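Local atomic coordinates of Alpha/beta hydrolase (Enterobacter asburiae, PDB entry 6KMO), a protein that probably hydrolyses ester bonds as a bacterial esterase or lipase of the alpha/beta-hydrolase fold. Residues 71-76 and 86-91; 99-104 and 130-135; 123-128 and 326-331; 174-179 and 202-207. The protein carries 2 engineered substitutions. All blocks are in the same frame, centred on the assembly; numbering follows the deposited sequence.

How the contacts relate
Contacts 1, 2 and 4 lie in one mixed beta-sheet. Contact 1 is the edge hairpin. Strand 83-92 then runs beside strand 132-136 of contact 2, with Lys88 O 2.8 Å from Tyr135 N. The centres of contacts 1 and 2 are about 9 Å apart. Strand 99-105 of contact 2 borders strand 174-179 of contact 4, where Ala101 O lies 2.8 Å from Gly175 N. Contact 3 packs two helices against this sheet, its centre about 11 Å from those of contacts 2 and 4. Leu125 of contact 3 touches Phe104 and Val177. Contact 4 leads directly into the probable nucleophile elbow, and Phe104 of contact 2 touches that pattern.

Contact 1: 71-76 and 86-91; sequences AQVSEK and KLKIVK
Strands 71-80 and 83-92 form a beta hairpin at one edge of the alpha/beta-hydrolase sheet. Segments 71-76 and 86-91 run antiparallel. Gln72-Lys91, Ser74-Ile89 and Lys76-Leu87 are hydrogen-bonded pairs, each with two backbone bonds. The straightest runs from Ile89 N to Ser74 O, 2.8 Å long with 173° at the hydrogen.

The tight part is strand 86-91 and the face of Leu87 and Ile89, both buried. Ile89 CD1 reaches Lys76 CB at 3.9 Å. On the other face, Val90 lies under Phe115 of helix 115-129. Val73 touches Val90 more loosely, CG2 to CG2 at 4.2 Å, and meets Glu119 and Arg123 of that helix.

Past Val73, the face that carries Glu75 and Lys88 turns polar and is more exposed. The extended Glu75 crosses two lysines obliquely. Its OE2 makes a salt bridge of 3.4 Å with NZ of the bent Lys88, weak as a hydrogen bond. A longer salt bridge, 3.8 Å, joins Glu75 OE1 to Lys86 NZ.

Ser74 OG takes the crowded position between backbone N and carbonyl carbon (chi1 61°). Ser74 OG and a water share a hydrogen bond of 2.9 Å; the same water donates one to Ile89 O at 3.0 Å.

Contact 2: 99-104 and 130-135; sequences LPAFMF and GAAAVY
Segments 99-104 and 130-135 hold the two strands of a beta-alpha-beta crossover, with Gly130 and Ala131 leading from helix 115-129 into the second. The strands run parallel with a 27° angle between them. Four backbone hydrogen bonds join them in the alternating pattern of a parallel sheet: Ala132 N to Pro100 O, Phe102 N to Ala132 O, Val134 N to Phe102 O and Phe104 N to Val134 O. The second is 2.8 Å long and lies nearly along the C=O axis. The last has its donor well above the carbonyl plane.

Met103 can be followed atom by atom along Val134. The two side chains lie side by side and point the same way. Met103 CB starts 4.1 Å from Val134 O. CG is anti to the carbonyl carbon, and the chain then bends at chi2 and again at chi3 (-59°). The first bend sets SD 4.0 Å from Val134 CB. The second brings the tip, CE, to 3.8 Å from Val134 CG1.

Phe102 points to the other face. Its CG holds the crowded position between backbone N and carbonyl carbon (chi1 56°). This swings the ring toward the neighbouring strand, and chi2 turns one face to Ala133, whose CA is 4.0 Å above the ring centre. Ala133 CB touches CE1 and CZ of Phe102, both at 3.6 Å. Ala131 CB meets the ring edge, 4.0 Å from Phe102 CD2.

Met103 and Val134 pack under helix 148-163, against Val160. Phe102, Ala133 and Phe104 face helix 115-129, and Phe102 also leans on Val177 of the neighbouring strand 174-179.

Contact 3: 123-128 and 326-331; sequences RDLVRA and EQAGAA
Two helices of the alpha/beta-hydrolase fold, 115-129 and 319-335, cross here on one side of the central sheet. Their local axes come within 7.9 Å, with a signed crossing angle of -49°. The small residues Ala128 and Gly329 sit at the crossing. Gly329 lets the helices come this close: a CB there would point at helix 115-129 and fall on Ala128 CB, which lies 3.8 Å from Gly329 CA.

Deeper in, Leu125 points its CD2 branch at Ala328 CB, 4.0 Å away. The Leu125 side chain also packs on Phe102 and Phe104 of strand 99-105.

At the other flank, Glu326 starts away from helix 115-129 but curls back. Its CG is anti to the backbone N, and the chain bends at chi2 (69°). This lays OE1 beside Ala128 CB at 3.6 Å. The back of helix 319-335 meets the second subunit, where Gln327 O accepts a hydrogen bond from Gln327 NE2 of that subunit.

No direct hydrogen bond joins the two segments. A water bridges them, donating to Ala128 O at 2.9 Å and to Glu326 OE2 at 2.7 Å. Both hydrogens of the water are engaged, so Glu326 OE2 acts as acceptor here, as expected of a carboxylate that is probably ionised.

Contact 4: 174-179 and 202-207; sequences LGLVGN and RYNVML
Leu174 opens the pairing of two parallel strands, its O accepting from Arg202 N at 2.8 Å. The Leu174 side chain turns away from segment 202-207, and Arg202 sends NH1 to His335 O. Gly175 follows with its CA close against Tyr203 O, at 3.1 Å. The Tyr203 ring stacks on that of His335 and packs on Val323 of the second subunit.

Leu176 uses both its N and its O toward strand 203-207: N donates to Tyr203 O, and O accepts from Val205 N. Its side chain lies alongside Asn204 and points the same way. Asn204 OD1 touches Leu176 CB and CD1, both at 3.4 Å. This buried oxygen has no polar partner in the model, while Asn204 ND2 hydrogen-bonds Thr269 OG1. Val177 comes next, with CG2 4.0 Å from Val205 CB and CG1 near Leu207 CD1.

Strand 174-179, helix 181-195 and strand 203-207 make a beta-alpha-beta unit. Its turn after the first strand matches the nucleophile elbow of alpha/beta hydrolases, with Ser180 the probable nucleophile. Gly178 belongs to that GxSxG pattern. Its N donates to Val205 O at 3.1 Å, nearly along the C=O axis, and its O accepts from Leu207 N at 2.9 Å.

Asn179 places CG in the crowded position between backbone N and carbonyl carbon (chi1 57°). Its CB stays 4.1 Å from Leu207 CB, but its amide leads away, and ND2 hydrogen-bonds His118 NE2 and Asp308 OD1.

Contact 1: 71-76 and 86-91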
# COMPACT_ATOMS: atom_id res chain seq x y z
N ALA A 71 20.02 -6.02 -13.24
CA ALA A 71 19.50 -4.95 -14.08
C ALA A 71 20.63 -4.49 -14.99
O ALA A 71 21.80 -4.79 -14.74
CB ALA A 71 19.00 -3.77 -13.23
N GLN A 72 20.27 -3.75 -16.02
CA GLN A 72 21.23 -3.13 -16.93
C GLN A 72 21.35 -1.65 -16.61
O GLN A 72 20.34 -0.96 -16.47
CB GLN A 72 20.72 -3.22 -18.37
CG GLN A 72 20.45 -4.58 -18.94
CD GLN A 72 19.81 -4.49 -20.32
OE1 GLN A 72 19.80 -3.42 -20.94
NE2 GLN A 72 19.27 -5.60 -20.79
N VAL A 73 22.58 -1.15 -16.52
CA VAL A 73 22.83 0.26 -16.23
C VAL A 73 23.69 0.86 -17.33
O VAL A 73 24.70 0.26 -17.74
CB VAL A 73 23.50 0.45 -14.85
CG1 VAL A 73 23.74 1.92 -14.60
CG2 VAL A 73 22.64 -0.17 -13.76
N SER A 74 23.30 2.04 -17.80
CA SER A 74 24.07 2.79 -18.77
C SER A 74 24.04 4.27 -18.40
O SER A 74 23.37 4.68 -17.43
CB SER A 74 23.55 2.58 -20.19
OG SER A 74 22.21 2.99 -20.33
N GLU A 75 24.77 5.08 -19.15
CA GLU A 75 24.94 6.48 -18.84
C GLU A 75 24.81 7.31 -20.10
O GLU A 75 25.12 6.85 -21.21
CB GLU A 75 26.29 6.73 -18.20
CG GLU A 75 26.53 8.18 -17.80
CD GLU A 75 27.85 8.36 -17.07
OE1 GLU A 75 28.55 9.37 -17.33
OE2 GLU A 75 28.19 7.50 -16.23
N LYS A 76 24.34 8.54 -19.94
CA LYS A 76 24.28 9.48 -21.04
C LYS A 76 24.34 10.88 -20.46
O LYS A 76 23.64 11.18 -19.49
CB LYS A 76 22.99 9.33 -21.83
CG LYS A 76 22.89 10.28 -23.04
CD LYS A 76 22.12 9.63 -24.19
CE LYS A 76 21.94 10.55 -25.37
NZ LYS A 76 23.08 10.45 -26.32
N LYS A 86 24.07 14.90 -16.46
CA LYS A 86 24.36 13.47 -16.48
C LYS A 86 23.14 12.65 -16.09
O LYS A 86 22.50 12.93 -15.07
CB LYS A 86 25.51 13.13 -15.54
CG LYS A 86 26.07 11.75 -15.79
CD LYS A 86 27.02 11.29 -14.68
CE LYS A 86 28.22 12.23 -14.50
NZ LYS A 86 29.52 11.52 -14.31
N LEU A 87 22.84 11.62 -16.88
CA LEU A 87 21.76 10.68 -16.63
C LEU A 87 22.34 9.29 -16.41
O LEU A 87 23.34 8.90 -17.02
CB LEU A 87 20.82 10.60 -17.82
CG LEU A 87 20.33 11.93 -18.37
CD1 LEU A 87 19.45 11.73 -19.60
CD2 LEU A 87 19.55 12.71 -17.29
N LYS A 88 21.70 8.52 -15.54
CA LYS A 88 21.95 7.09 -15.43
C LYS A 88 20.66 6.38 -15.79
O LYS A 88 19.60 6.73 -15.26
CB LYS A 88 22.41 6.70 -14.02
CG LYS A 88 23.75 7.30 -13.61
CD LYS A 88 24.90 6.70 -14.39
CE LYS A 88 25.48 5.52 -13.66
NZ LYS A 88 26.80 5.11 -14.21
N ILE A 89 20.73 5.41 -16.69
CA ILE A 89 19.56 4.74 -17.23
C ILE A 89 19.59 3.30 -16.77
O ILE A 89 20.60 2.60 -16.95
CB ILE A 89 19.51 4.84 -18.77
CG1 ILE A 89 19.50 6.31 -19.20
CG2 ILE A 89 18.27 4.16 -19.32
CD1 ILE A 89 20.74 6.76 -19.86
N VAL A 90 18.52 2.85 -16.13
CA VAL A 90 18.45 1.51 -15.56
C VAL A 90 17.29 0.78 -16.21
O VAL A 90 16.17 1.31 -16.28
CB VAL A 90 18.30 1.55 -14.03
CG1 VAL A 90 18.33 0.14 -13.45
CG2 VAL A 90 19.39 2.41 -13.40
N LYS A 91 17.54 -0.42 -16.73
CA LYS A 91 16.54 -1.21 -17.42
C LYS A 91 16.52 -2.63 -16.87
O LYS A 91 17.50 -3.08 -16.27
CB LYS A 91 16.85 -1.25 -18.93
CG LYS A 91 16.81 0.09 -19.60
CD LYS A 91 17.09 -0.04 -21.09
CE LYS A 91 17.19 1.34 -21.71
NZ LYS A 91 17.42 1.26 -23.19
O HOH W 1 20.45 0.91 -19.38

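Contact 2: 99-104 and 130-135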
# COMPACT_ATOMS: atom_id res chain seq x y z
N LEU A 99 11.00 0.74 -24.27
CA LEU A 99 10.30 0.66 -23.00
C LEU A 99 9.71 2.01 -22.65
O LEU A 99 10.25 3.05 -23.02
CB LEU A 99 11.28 0.29 -21.88
CG LEU A 99 11.87 -1.11 -21.95
CD1 LEU A 99 13.00 -1.21 -20.93
CD2 LEU A 99 10.81 -2.14 -21.72
N PRO A 100 8.61 2.04 -21.90
CA PRO A 100 8.24 3.28 -21.22
C PRO A 100 9.26 3.56 -20.14
O PRO A 100 10.10 2.73 -19.81
CB PRO A 100 6.87 2.95 -20.63
CG PRO A 100 6.97 1.51 -20.31
CD PRO A 100 7.86 0.89 -21.38
N ALA A 101 9.18 4.76 -19.57
CA ALA A 101 10.20 5.18 -18.62
C ALA A 101 9.60 5.99 -17.49
O ALA A 101 8.49 6.54 -17.58
CB ALA A 101 11.30 6.00 -19.30
N PHE A 102 10.38 6.08 -16.41
CA PHE A 102 10.14 7.06 -15.36
C PHE A 102 11.43 7.81 -15.06
O PHE A 102 12.50 7.20 -14.98
CB PHE A 102 9.54 6.46 -14.07
CG PHE A 102 10.33 5.36 -13.45
CD1 PHE A 102 11.19 5.60 -12.39
CD2 PHE A 102 10.15 4.05 -13.86
CE1 PHE A 102 11.88 4.57 -11.79
CE2 PHE A 102 10.83 3.01 -13.25
CZ PHE A 102 11.71 3.27 -12.22
N MET A 103 11.32 9.11 -14.89
CA MET A 103 12.42 9.88 -14.32
C MET A 103 12.55 9.47 -12.86
O MET A 103 11.56 9.15 -12.19
CB MET A 103 12.13 11.38 -14.42
CG MET A 103 11.71 11.85 -15.81
SD MET A 103 12.88 11.47 -17.23
CE MET A 103 14.35 12.36 -16.61
N PHE A 104 13.79 9.46 -12.36
CA PHE A 104 14.05 9.13 -10.97
C PHE A 104 14.83 10.25 -10.31
O PHE A 104 15.96 10.55 -10.71
CB PHE A 104 14.77 7.79 -10.77
CG PHE A 104 14.85 7.44 -9.31
CD1 PHE A 104 13.80 6.78 -8.69
CD2 PHE A 104 15.91 7.89 -8.54
CE1 PHE A 104 13.83 6.54 -7.33
CE2 PHE A 104 15.94 7.66 -7.19
CZ PHE A 104 14.90 6.98 -6.57
N GLY A 130 8.89 -3.01 -14.81
CA GLY A 130 9.25 -3.29 -16.19
C GLY A 130 9.67 -2.09 -17.01
O GLY A 130 9.89 -2.24 -18.22
N ALA A 131 9.75 -0.91 -16.42
CA ALA A 131 10.02 0.33 -17.11
C ALA A 131 11.47 0.75 -16.89
O ALA A 131 12.11 0.36 -15.91
CB ALA A 131 9.09 1.43 -16.62
N ALA A 132 11.99 1.56 -17.80
CA ALA A 132 13.31 2.14 -17.63
C ALA A 132 13.27 3.30 -16.65
O ALA A 132 12.33 4.11 -16.67
CB ALA A 132 13.86 2.64 -18.96
N ALA A 133 14.27 3.39 -15.79
CA ALA A 133 14.48 4.54 -14.93
C ALA A 133 15.52 5.46 -15.53
O ALA A 133 16.57 5.00 -16.01
CB ALA A 133 14.95 4.11 -13.54
N VAL A 134 15.27 6.76 -15.47
CA VAL A 134 16.23 7.77 -15.90
C VAL A 134 16.57 8.62 -14.68
O VAL A 134 15.86 9.59 -14.35
CB VAL A 134 15.72 8.62 -17.06
CG1 VAL A 134 16.79 9.59 -17.53
CG2 VAL A 134 15.23 7.72 -18.20
N TYR A 135 17.64 8.25 -13.99
CA TYR A 135 18.16 9.02 -12.86
C TYR A 135 18.79 10.30 -13.37
O TYR A 135 19.55 10.28 -14.34
CB TYR A 135 19.20 8.16 -12.11
CG TYR A 135 20.10 8.94 -11.19
CD1 TYR A 135 19.83 9.02 -9.84
CD2 TYR A 135 21.20 9.63 -11.67
CE1 TYR A 135 20.62 9.78 -8.98
CE2 TYR A 135 21.99 10.40 -10.83
CZ TYR A 135 21.69 10.46 -9.49
OH TYR A 135 22.45 11.24 -8.66

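Contact 3: 123-128 and 326-331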
# COMPACT_ATOMS: atom_id res chain seq x y z
N ARG A 123 16.90 -0.05 -9.00
CA ARG A 123 16.79 -1.35 -9.64
C ARG A 123 15.53 -2.09 -9.20
O ARG A 123 14.87 -2.74 -10.02
CB ARG A 123 18.03 -2.20 -9.35
CG ARG A 123 19.30 -1.74 -10.08
CD ARG A 123 20.46 -2.61 -9.67
NE ARG A 123 21.70 -2.29 -10.36
CZ ARG A 123 22.52 -3.19 -10.91
NH1 ARG A 123 22.21 -4.48 -10.93
NH2 ARG A 123 23.64 -2.77 -11.48
N ASP A 124 15.18 -2.01 -7.92
CA ASP A 124 13.96 -2.67 -7.45
C ASP A 124 12.73 -2.12 -8.18
O ASP A 124 11.83 -2.87 -8.54
CB ASP A 124 13.79 -2.47 -5.94
CG ASP A 124 14.69 -3.33 -5.10
OD1 ASP A 124 15.31 -4.29 -5.61
OD2 ASP A 124 14.78 -3.03 -3.89
N LEU A 125 12.67 -0.80 -8.36
CA LEU A 125 11.51 -0.20 -9.02
C LEU A 125 11.47 -0.54 -10.50
O LEU A 125 10.39 -0.75 -11.06
CB LEU A 125 11.54 1.32 -8.82
CG LEU A 125 11.30 1.82 -7.38
CD1 LEU A 125 11.77 3.26 -7.26
CD2 LEU A 125 9.84 1.67 -6.99
N VAL A 126 12.63 -0.58 -11.15
CA VAL A 126 12.71 -0.99 -12.55
C VAL A 126 12.23 -2.43 -12.70
O VAL A 126 11.42 -2.74 -13.58
CB VAL A 126 14.15 -0.81 -13.04
CG1 VAL A 126 14.37 -1.55 -14.38
CG2 VAL A 126 14.47 0.66 -13.17
N ARG A 127 12.69 -3.32 -11.83
CA ARG A 127 12.30 -4.72 -11.95
C ARG A 127 10.81 -4.91 -11.70
O ARG A 127 10.15 -5.69 -12.40
CB ARG A 127 13.14 -5.54 -10.97
CG ARG A 127 14.59 -5.67 -11.40
CD ARG A 127 15.49 -6.12 -10.26
NE ARG A 127 15.03 -7.38 -9.72
CZ ARG A 127 15.31 -8.56 -10.25
NH1 ARG A 127 16.09 -8.65 -11.32
NH2 ARG A 127 14.81 -9.66 -9.71
N ALA A 128 10.26 -4.20 -10.71
CA ALA A 128 8.86 -4.37 -10.38
C ALA A 128 7.93 -3.72 -11.39
O ALA A 128 6.78 -4.13 -11.52
CB ALA A 128 8.59 -3.83 -8.98
N GLU A 326 7.50 -3.52 -4.59
CA GLU A 326 6.74 -4.27 -5.59
C GLU A 326 5.43 -3.57 -5.92
O GLU A 326 5.04 -3.48 -7.08
CB GLU A 326 6.47 -5.71 -5.10
CG GLU A 326 5.75 -6.58 -6.13
CD GLU A 326 6.61 -6.91 -7.34
OE1 GLU A 326 7.85 -6.91 -7.22
OE2 GLU A 326 6.04 -7.20 -8.41
N GLN A 327 4.75 -3.06 -4.89
CA GLN A 327 3.45 -2.42 -5.08
C GLN A 327 3.57 -1.08 -5.79
O GLN A 327 2.70 -0.72 -6.60
CB GLN A 327 2.77 -2.29 -3.71
CG GLN A 327 2.35 -3.62 -3.11
CD GLN A 327 1.62 -3.49 -1.80
OE1 GLN A 327 1.90 -2.61 -0.99
NE2 GLN A 327 0.69 -4.41 -1.55
N ALA A 328 4.62 -0.31 -5.49
CA ALA A 328 4.87 0.90 -6.26
C ALA A 328 5.12 0.57 -7.72
O ALA A 328 4.59 1.24 -8.62
CB ALA A 328 6.05 1.67 -5.67
N GLY A 329 5.92 -0.46 -7.98
CA GLY A 329 6.21 -0.85 -9.35
C GLY A 329 4.98 -1.33 -10.10
O GLY A 329 4.81 -1.02 -11.28
N ALA A 330 4.10 -2.06 -9.42
CA ALA A 330 2.89 -2.55 -10.07
C ALA A 330 1.98 -1.39 -10.46
O ALA A 330 1.39 -1.40 -11.55
CB ALA A 330 2.16 -3.53 -9.15
N ALA A 331 1.85 -0.40 -9.59
CA ALA A 331 1.04 0.77 -9.93
C ALA A 331 1.64 1.51 -11.11
O ALA A 331 0.92 1.93 -12.03
CB ALA A 331 0.93 1.68 -8.70
O HOH W 2 4.72 -5.49 -10.09

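Contact 4: 174-179 and 202-207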
# COMPACT_ATOMS: atom_id res chain seq x y z
N LEU A 174 5.69 8.37 -19.86
CA LEU A 174 6.72 8.88 -18.96
C LEU A 174 6.15 9.15 -17.58
O LEU A 174 5.20 9.92 -17.41
CB LEU A 174 7.31 10.18 -19.53
CG LEU A 174 8.54 10.74 -18.82
CD1 LEU A 174 9.67 9.73 -18.77
CD2 LEU A 174 8.99 12.00 -19.54
N GLY A 175 6.76 8.54 -16.57
CA GLY A 175 6.41 8.77 -15.19
C GLY A 175 7.47 9.60 -14.48
O GLY A 175 8.55 9.86 -14.99
N LEU A 176 7.14 9.99 -13.25
CA LEU A 176 8.04 10.72 -12.37
C LEU A 176 8.05 10.02 -11.03
O LEU A 176 6.99 9.85 -10.42
CB LEU A 176 7.57 12.17 -12.18
CG LEU A 176 7.42 13.04 -13.43
CD1 LEU A 176 6.86 14.41 -13.06
CD2 LEU A 176 8.74 13.20 -14.17
N VAL A 177 9.23 9.64 -10.55
CA VAL A 177 9.37 8.88 -9.31
C VAL A 177 10.50 9.48 -8.49
O VAL A 177 11.55 9.85 -9.02
CB VAL A 177 9.68 7.40 -9.60
CG1 VAL A 177 9.86 6.61 -8.31
CG2 VAL A 177 8.58 6.76 -10.46
N GLY A 178 10.31 9.55 -7.17
CA GLY A 178 11.39 10.01 -6.31
C GLY A 178 11.05 9.81 -4.85
O GLY A 178 9.88 9.79 -4.47
N ASN A 179 12.11 9.71 -4.05
CA ASN A 179 11.98 9.53 -2.60
C ASN A 179 12.40 10.79 -1.86
O ASN A 179 13.42 11.40 -2.18
CB ASN A 179 12.84 8.35 -2.09
CG ASN A 179 14.32 8.49 -2.42
OD1 ASN A 179 14.70 8.62 -3.59
ND2 ASN A 179 15.17 8.43 -1.40
N ARG A 202 2.42 10.39 -17.32
CA ARG A 202 1.45 9.33 -17.06
C ARG A 202 1.16 9.16 -15.58
O ARG A 202 0.02 8.87 -15.19
CB ARG A 202 1.98 7.99 -17.58
CG ARG A 202 1.82 7.79 -19.08
CD ARG A 202 0.34 7.64 -19.46
NE ARG A 202 0.19 7.22 -20.86
CZ ARG A 202 0.20 5.96 -21.26
NH1 ARG A 202 0.36 4.97 -20.40
NH2 ARG A 202 0.04 5.68 -22.55
N TYR A 203 2.19 9.26 -14.73
CA TYR A 203 2.01 8.86 -13.34
C TYR A 203 3.16 9.42 -12.52
O TYR A 203 4.30 9.45 -12.97
CB TYR A 203 2.02 7.34 -13.21
CG TYR A 203 1.30 6.78 -12.00
CD1 TYR A 203 -0.04 7.02 -11.81
CD2 TYR A 203 1.95 5.95 -11.09
CE1 TYR A 203 -0.72 6.49 -10.72
CE2 TYR A 203 1.29 5.41 -10.00
CZ TYR A 203 -0.05 5.69 -9.82
OH TYR A 203 -0.72 5.12 -8.76
N ASN A 204 2.84 9.84 -11.30
CA ASN A 204 3.82 10.25 -10.30
C ASN A 204 3.83 9.24 -9.17
O ASN A 204 2.76 8.82 -8.70
CB ASN A 204 3.41 11.57 -9.66
CG ASN A 204 3.47 12.73 -10.60
OD1 ASN A 204 4.25 12.76 -11.55
ND2 ASN A 204 2.67 13.74 -10.31
N VAL A 205 5.01 8.89 -8.68
CA VAL A 205 5.16 8.13 -7.45
C VAL A 205 6.03 8.95 -6.51
O VAL A 205 7.23 9.14 -6.75
CB VAL A 205 5.75 6.73 -7.67
CG1 VAL A 205 5.82 6.03 -6.32
CG2 VAL A 205 4.93 5.92 -8.65
N MET A 206 5.43 9.45 -5.44
CA MET A 206 6.10 10.25 -4.43
C MET A 206 6.31 9.36 -3.22
O MET A 206 5.35 9.04 -2.50
CB MET A 206 5.27 11.49 -4.09
CG MET A 206 5.06 12.46 -5.25
SD MET A 206 3.85 13.88 -4.99
CE MET A 206 4.72 14.80 -3.68
N LEU A 207 7.55 8.94 -3.01
CA LEU A 207 7.90 8.00 -1.94
C LEU A 207 8.33 8.81 -0.73
O LEU A 207 9.35 9.52 -0.78
CB LEU A 207 9.01 7.05 -2.38
CG LEU A 207 8.66 6.16 -3.58
CD1 LEU A 207 9.91 5.44 -4.05
CD2 LEU A 207 7.57 5.19 -3.25